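PDB 3CZP: Polyphosphate:AMP phosphotransferase from Pseudomonas aeruginosa PAO1, which transfers phosphate from inorganic polyphosphate to AMP to make ADP, with magnesium as cofactor, and also phosphorylates GMP with lower efficiency. Local coordinates for residues 322-326 with 327-331; 289-293 with 294-298; 349-352 with 353-356. All coordinates share one frame; numbering follows the deposited sequence. Where two conformers were deposited one is given.

Contact 1 (322-326 with 327-331)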
# COMPACT_ATOMS: atom_id res chain seq x y z
N ASP A 322 25.50 -6.16 8.67
CA ASP A 322 26.73 -6.90 8.28
C ASP A 322 26.69 -8.33 8.75
O ASP A 322 27.29 -9.21 8.14
CB ASP A 322 27.97 -6.22 8.87
CG ASP A 322 28.49 -5.01 8.03
OD1 ASP A 322 27.98 -4.70 6.93
OD2 ASP A 322 29.49 -4.38 8.48
N ALA A 323 26.00 -8.57 9.86
CA ALA A 323 25.78 -9.89 10.42
C ALA A 323 24.85 -10.79 9.58
O ALA A 323 24.90 -12.01 9.68
CB ALA A 323 25.20 -9.75 11.86
N LEU A 324 23.99 -10.21 8.75
CA LEU A 324 22.95 -10.98 8.07
C LEU A 324 22.93 -10.84 6.54
O LEU A 324 23.64 -10.03 5.95
CB LEU A 324 21.58 -10.57 8.61
CG LEU A 324 21.35 -10.51 10.12
CD1 LEU A 324 20.17 -9.59 10.39
CD2 LEU A 324 21.18 -11.87 10.78
N ASP A 325 22.10 -11.65 5.90
CA ASP A 325 21.85 -11.54 4.47
C ASP A 325 20.80 -10.42 4.28
O ASP A 325 19.94 -10.23 5.13
CB ASP A 325 21.38 -12.91 3.93
CG ASP A 325 21.15 -12.90 2.43
OD1 ASP A 325 20.21 -12.22 1.95
OD2 ASP A 325 21.89 -13.61 1.72
N PRO A 326 20.90 -9.63 3.20
CA PRO A 326 19.88 -8.57 3.05
C PRO A 326 18.44 -9.03 2.85
O PRO A 326 17.55 -8.27 3.07
CB PRO A 326 20.38 -7.77 1.83
CG PRO A 326 21.76 -8.14 1.69
CD PRO A 326 21.91 -9.54 2.14
N ARG A 327 18.21 -10.25 2.41
CA ARG A 327 16.85 -10.81 2.36
C ARG A 327 16.26 -11.02 3.74
O ARG A 327 15.08 -11.27 3.85
CB ARG A 327 16.84 -12.14 1.58
CG ARG A 327 17.14 -11.93 0.09
CD ARG A 327 17.49 -13.21 -0.62
NE ARG A 327 18.83 -13.64 -0.27
CZ ARG A 327 19.49 -14.62 -0.88
NH1 ARG A 327 18.93 -15.26 -1.90
NH2 ARG A 327 20.73 -14.95 -0.50
N GLN A 328 17.07 -10.88 4.79
CA GLN A 328 16.60 -11.10 6.16
C GLN A 328 16.08 -9.85 6.91
O GLN A 328 15.60 -9.96 8.04
CB GLN A 328 17.73 -11.75 6.95
CG GLN A 328 18.05 -13.19 6.53
CD GLN A 328 19.21 -13.77 7.34
OE1 GLN A 328 20.37 -13.38 7.17
NE2 GLN A 328 18.91 -14.72 8.21
N TYR A 329 16.22 -8.66 6.32
CA TYR A 329 15.93 -7.44 7.02
C TYR A 329 15.38 -6.42 6.04
O TYR A 329 15.44 -6.62 4.82
CB TYR A 329 17.14 -6.91 7.84
CG TYR A 329 18.35 -6.60 6.99
CD1 TYR A 329 18.36 -5.48 6.16
CD2 TYR A 329 19.48 -7.43 7.00
CE1 TYR A 329 19.43 -5.18 5.39
CE2 TYR A 329 20.59 -7.13 6.20
CZ TYR A 329 20.56 -6.01 5.41
OH TYR A 329 21.59 -5.68 4.59
N HIS A 330 14.79 -5.36 6.61
CA HIS A 330 14.16 -4.26 5.88
C HIS A 330 14.46 -3.02 6.70
O HIS A 330 14.07 -2.97 7.86
CB HIS A 330 12.66 -4.51 5.77
CG HIS A 330 11.89 -3.38 5.15
ND1 HIS A 330 12.29 -2.76 3.98
CD2 HIS A 330 10.72 -2.80 5.50
CE1 HIS A 330 11.40 -1.84 3.64
NE2 HIS A 330 10.43 -1.84 4.55
N ILE A 331 15.21 -2.07 6.15
CA ILE A 331 15.52 -0.85 6.87
C ILE A 331 14.62 0.26 6.34
O ILE A 331 14.52 0.45 5.12
CB ILE A 331 16.97 -0.44 6.69
CG1 ILE A 331 17.92 -1.60 7.06
CG2 ILE A 331 17.27 0.81 7.50
CD1 ILE A 331 19.36 -1.25 6.75
O HOH W 1 23.80 -7.35 4.72
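Asp-325 and Gln-328 exchange hydrogen bonds across a short 3-10 turn. The amide oxygen OE1 of Gln-328 accepts from Asp-325 N at 2.8 Å, with the donor lying in the carbonyl plane, and in return Gln-328 N donates to Asp-325 O at 3.0 Å. The carboxylate of Asp-325 serves Arg-327: CG is held opposite the aspartate's own N (chi1 -178°), which turns the acid group onto the arginine. Its OD1 takes the backbone N of Arg-327 on the anti lone pair at 2.8 Å, which makes an Asx turn, and also receives Arg-327 NE at 3.0 Å. The other oxygen, OD2, pairs with Arg-327 NH2 at 2.8 Å. The salt bridge is therefore side-on and bidentate, nearly straight at both N-H groups, but the carboxylate and guanidinium planes are turned 35° apart, so the nitrogens meet the syn sides of both oxygens from out of the carboxylate plane. Three donors of a single residue thus fix the rotation of this carboxylate.

Pro-326 CA sits over a face of the Tyr-329 ring, 3.9 Å from its centroid, in a CH-pi contact. A water within hydrogen-bonding distance of both Tyr-329 OH (2.8 Å) and Leu-324 O probably links the ring hydroxyl to the chain.

The turn links helix 313-321 to strand 330-333, outermost in the parallel sheet of this chain. Leu-324 and Tyr-329 pack on Phe-360 of the adjacent strand, Leu-324 and Gln-328 rest on Ile-291 of helix 273-292, and the Arg-327 guanidinium makes a cation-pi contact with Phe-107 of the second subunit.

Contact 2 (289-293 with 294-298)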
# COMPACT_ATOMS: atom_id res chain seq x y z
N GLY A 289 22.97 -16.51 14.35
CA GLY A 289 22.50 -17.82 14.80
C GLY A 289 21.13 -17.73 15.41
O GLY A 289 20.31 -18.63 15.24
N LEU A 290 20.85 -16.63 16.11
CA LEU A 290 19.55 -16.43 16.77
C LEU A 290 18.43 -16.25 15.78
O LEU A 290 17.31 -16.68 16.04
CB LEU A 290 19.59 -15.24 17.73
CG LEU A 290 20.37 -15.48 19.04
CD1 LEU A 290 20.73 -14.16 19.68
CD2 LEU A 290 19.57 -16.34 19.99
N ILE A 291 18.74 -15.56 14.67
CA ILE A 291 17.79 -15.31 13.57
C ILE A 291 17.46 -16.60 12.81
O ILE A 291 16.33 -16.78 12.35
CB ILE A 291 18.33 -14.25 12.60
CG1 ILE A 291 18.39 -12.89 13.27
CG2 ILE A 291 17.46 -14.16 11.37
CD1 ILE A 291 17.12 -12.36 13.64
N ARG A 292 18.44 -17.50 12.74
CA ARG A 292 18.36 -18.73 11.96
C ARG A 292 17.70 -19.81 12.83
O ARG A 292 17.17 -20.77 12.32
CB ARG A 292 19.78 -19.10 11.47
CG ARG A 292 20.02 -20.52 10.94
CD ARG A 292 21.55 -20.92 10.93
NE ARG A 292 22.37 -19.87 10.29
CZ ARG A 292 23.42 -19.22 10.83
NH1 ARG A 292 23.88 -19.52 12.05
NH2 ARG A 292 24.04 -18.27 10.12
N ASP A 293 17.68 -19.61 14.14
CA ASP A 293 17.10 -20.58 15.08
C ASP A 293 15.63 -20.76 14.70
O ASP A 293 14.94 -19.79 14.38
CB ASP A 293 17.25 -20.03 16.52
CG ASP A 293 16.95 -21.06 17.60
OD1 ASP A 293 15.78 -21.51 17.75
OD2 ASP A 293 17.90 -21.39 18.34
N LYS A 294 15.16 -22.00 14.71
CA LYS A 294 13.74 -22.31 14.38
C LYS A 294 12.75 -21.48 15.24
O LYS A 294 11.62 -21.22 14.83
CB LYS A 294 13.47 -23.83 14.52
CG LYS A 294 13.77 -24.45 15.93
CD LYS A 294 13.13 -25.88 16.18
CE LYS A 294 14.19 -27.01 16.26
NZ LYS A 294 13.77 -28.26 17.02
N ARG A 295 13.16 -21.04 16.43
CA ARG A 295 12.26 -20.34 17.35
C ARG A 295 11.90 -18.96 16.85
O ARG A 295 10.88 -18.39 17.24
CB ARG A 295 12.85 -20.30 18.75
CG ARG A 295 12.90 -21.72 19.36
CD ARG A 295 13.57 -21.76 20.68
NE ARG A 295 15.02 -21.54 20.57
CZ ARG A 295 15.85 -21.55 21.60
NH1 ARG A 295 15.38 -21.76 22.83
NH2 ARG A 295 17.13 -21.35 21.39
N PHE A 296 12.72 -18.41 15.96
CA PHE A 296 12.43 -17.13 15.38
C PHE A 296 11.18 -17.10 14.51
O PHE A 296 10.61 -16.04 14.29
CB PHE A 296 13.63 -16.63 14.58
CG PHE A 296 13.59 -15.15 14.33
CD1 PHE A 296 13.66 -14.26 15.40
CD2 PHE A 296 13.52 -14.65 13.06
CE1 PHE A 296 13.62 -12.88 15.17
CE2 PHE A 296 13.45 -13.29 12.87
CZ PHE A 296 13.51 -12.43 13.94
N ARG A 297 10.74 -18.25 13.99
CA ARG A 297 9.49 -18.36 13.20
C ARG A 297 8.26 -17.89 13.92
O ARG A 297 7.29 -17.52 13.29
CB ARG A 297 9.21 -19.83 12.83
CG ARG A 297 10.20 -20.37 11.87
CD ARG A 297 9.96 -21.82 11.55
NE ARG A 297 10.87 -22.16 10.46
CZ ARG A 297 10.67 -21.83 9.19
NH1 ARG A 297 11.57 -22.18 8.28
NH2 ARG A 297 9.55 -21.20 8.81
N GLN A 298 8.29 -17.99 15.23
CA GLN A 298 7.22 -17.56 16.10
C GLN A 298 7.27 -16.07 16.37
O GLN A 298 6.40 -15.53 17.05
CB GLN A 298 7.34 -18.34 17.40
CG GLN A 298 6.68 -17.76 18.62
CD GLN A 298 6.71 -18.72 19.80
OE1 GLN A 298 7.41 -19.75 19.76
NE2 GLN A 298 5.98 -18.37 20.89
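Two torsions bring Asp-293 and Arg-295 together: the aspartate turns CG away from its own N (chi1 -168°), sending the carboxylate forward along the chain, and the arginine folds at chi3 (-70°), so that its guanidinium doubles back to meet it. Asp-293 OD1 then accepts two bonds from this one residue, from the backbone N at 3.0 Å on the anti lone pair and from NE at 2.9 Å. The first of these closes an Asx turn just where the chain leaves the helix. Arg-295 NH2 completes a side-on, bidentate salt bridge by reaching Asp-293 OD2 at 3.1 Å. Both carboxylate oxygens lie close to the guanidinium plane, whereas NE and NH2 approach from above the carboxylate plane, the two groups being tilted 33° against each other.

In the main chain, Asp-293 O receives Phe-296 N at 3.1 Å, which carries the chain directly from the helix into the 3-10 segment 294-298. This turn sets the Phe-296 ring against the last helical turn, where the delta methyl of Ile-291 sits over one face. CD1 stands 3.9 Å from the ring centroid, displaced toward the rim beside CZ, and makes a CH-pi contact. The two side chains run alongside each other in the same direction.

This elbow joins helix 273-292 to the central strand 300-307. Helix 475-496 lies against it: Tyr-494 touches Arg-295 and Phe-296 and gives its hydroxyl to a hydrogen bond with Leu-290 O, while the Leu-290 side chain packs on Asn-487 and Glu-491.

Contact 3 (349-352 with 353-356)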
# COMPACT_ATOMS: atom_id res chain seq x y z
N ARG A 349 1.57 5.44 9.17
CA ARG A 349 2.83 5.40 8.45
C ARG A 349 3.78 4.35 9.03
O ARG A 349 4.59 3.79 8.30
CB ARG A 349 3.51 6.77 8.46
CG ARG A 349 3.68 7.37 9.85
CD ARG A 349 4.18 8.80 9.78
NE ARG A 349 3.08 9.76 9.69
CZ ARG A 349 3.20 11.06 9.93
NH1 ARG A 349 4.38 11.57 10.27
NH2 ARG A 349 2.15 11.86 9.82
N PHE A 350 3.67 4.10 10.33
CA PHE A 350 4.55 3.11 10.96
C PHE A 350 4.00 1.72 10.88
O PHE A 350 4.75 0.80 10.61
CB PHE A 350 4.84 3.53 12.41
CG PHE A 350 5.43 4.88 12.44
CD1 PHE A 350 6.71 5.05 12.00
CD2 PHE A 350 4.67 5.99 12.82
CE1 PHE A 350 7.29 6.33 11.96
CE2 PHE A 350 5.25 7.28 12.78
CZ PHE A 350 6.51 7.43 12.31
N TRP A 351 2.70 1.56 11.11
CA TRP A 351 2.05 0.26 10.99
C TRP A 351 2.31 -0.42 9.62
O TRP A 351 2.31 -1.67 9.50
CB TRP A 351 0.53 0.39 11.26
CG TRP A 351 0.13 0.19 12.69
CD1 TRP A 351 -0.20 1.17 13.59
CD2 TRP A 351 0.10 -1.05 13.41
NE1 TRP A 351 -0.47 0.61 14.81
CE2 TRP A 351 -0.33 -0.75 14.72
CE3 TRP A 351 0.38 -2.38 13.07
CZ2 TRP A 351 -0.48 -1.75 15.70
CZ3 TRP A 351 0.22 -3.35 14.04
CH2 TRP A 351 -0.21 -3.04 15.33
N ARG A 352 2.38 0.40 8.58
CA ARG A 352 2.50 -0.05 7.21
C ARG A 352 3.85 -0.71 7.02
O ARG A 352 4.03 -1.48 6.10
CB ARG A 352 2.30 1.11 6.20
CG ARG A 352 3.51 1.98 6.08
CD ARG A 352 3.34 3.25 5.26
NE ARG A 352 3.05 3.03 3.83
CZ ARG A 352 3.07 4.01 2.92
NH1 ARG A 352 3.38 5.26 3.28
NH2 ARG A 352 2.75 3.78 1.66
N HIS A 353 4.79 -0.41 7.90
CA HIS A 353 6.09 -1.03 7.87
C HIS A 353 6.35 -2.13 8.86
O HIS A 353 7.48 -2.59 8.95
CB HIS A 353 7.16 0.05 8.11
CG HIS A 353 7.30 0.97 6.97
ND1 HIS A 353 7.68 0.55 5.72
CD2 HIS A 353 7.05 2.30 6.87
CE1 HIS A 353 7.67 1.58 4.89
NE2 HIS A 353 7.31 2.66 5.57
N ILE A 354 5.34 -2.57 9.60
CA ILE A 354 5.57 -3.58 10.65
C ILE A 354 5.88 -4.91 10.01
O ILE A 354 5.23 -5.29 9.06
CB ILE A 354 4.37 -3.67 11.57
CG1 ILE A 354 4.35 -2.42 12.49
CG2 ILE A 354 4.28 -5.01 12.30
CD1 ILE A 354 5.48 -2.39 13.48
N PRO A 355 6.87 -5.65 10.55
CA PRO A 355 7.23 -6.90 9.89
C PRO A 355 6.23 -8.05 10.03
O PRO A 355 5.55 -8.17 11.04
CB PRO A 355 8.61 -7.24 10.51
CG PRO A 355 8.57 -6.58 11.85
CD PRO A 355 7.76 -5.33 11.68
N ALA A 356 6.11 -8.85 8.99
CA ALA A 356 5.49 -10.16 9.12
C ALA A 356 6.34 -11.07 10.04
O ALA A 356 7.51 -10.79 10.31
CB ALA A 356 5.34 -10.78 7.78
O HOH W 2 3.48 -4.09 7.22
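The imidazole of His-353 carries Arg-352 CG on one face, 3.9 Å from the ring centroid and offset toward the rim, and its CD2 comes obliquely to within 3.2 Å of Arg-349 O. This carbonyl oxygen is buried here and has no hydrogen-bond partner in the model, so the polarised C-H of the ring may offer it slight compensation. Arg-352 and His-353 are the two central residues of a type I beta turn, from Trp-351 to Ile-354, between helix 348-351 and strand 360-364 in the P-loop-type PPK2 fold. With chi1 at 78°, the Arg-352 CG lies between its own N and carbonyl carbon, which lays the aliphatic stem alongside the histidine; the guanidinium and imidazole planes stand 33° apart.

The charged end of Arg-352 is engaged elsewhere, NH1 with Glu-341 and NH2 with Glu-340 of the second subunit, so the residue joins this turn to the dimer partner.

At the ends of the turn, Ile-354 CG1 approaches Trp-351 CE3 obliquely at 4.0 Å. The indole also stacks on Trp-94 of the first PPK2 region and meets Phe-395 of helix 382-402, which Ile-354 touches as well; the turn thus lies where the two fused PPK2 regions of one chain adjoin.

His-353 N donates to Phe-350 O at 3.0 Å, one residue earlier, and Ile-354 N to Trp-351 O closes the beta turn, though that oxygen's place is less sure. A water spans the outgoing chain, donating to Ile-354 O at 2.8 Å and, weakly, to Arg-352 O.

Overall arrangement
All three contacts are turns of the second PPK2 region, each leading toward a strand of one parallel sheet. Contacts 1 and 2 both contain an Asx turn in which an aspartate also pairs with the arginine two residues on; their centres are about 14 Å apart, and they touch where Gln-328 NE2 lies 3.5 Å from Ile-291 CG2. Contact 3, its centre about 17 Å from that of contact 1, reaches it through His-330 NE2 and His-353 ND1, 3.8 Å apart. Contacts 2 and 3 do not touch, their nearest atoms being about 7 Å apart. The N-terminal PPK2 domain seems inactive, so this region is probably the catalytic one, though no active-site residue is assigned among the three.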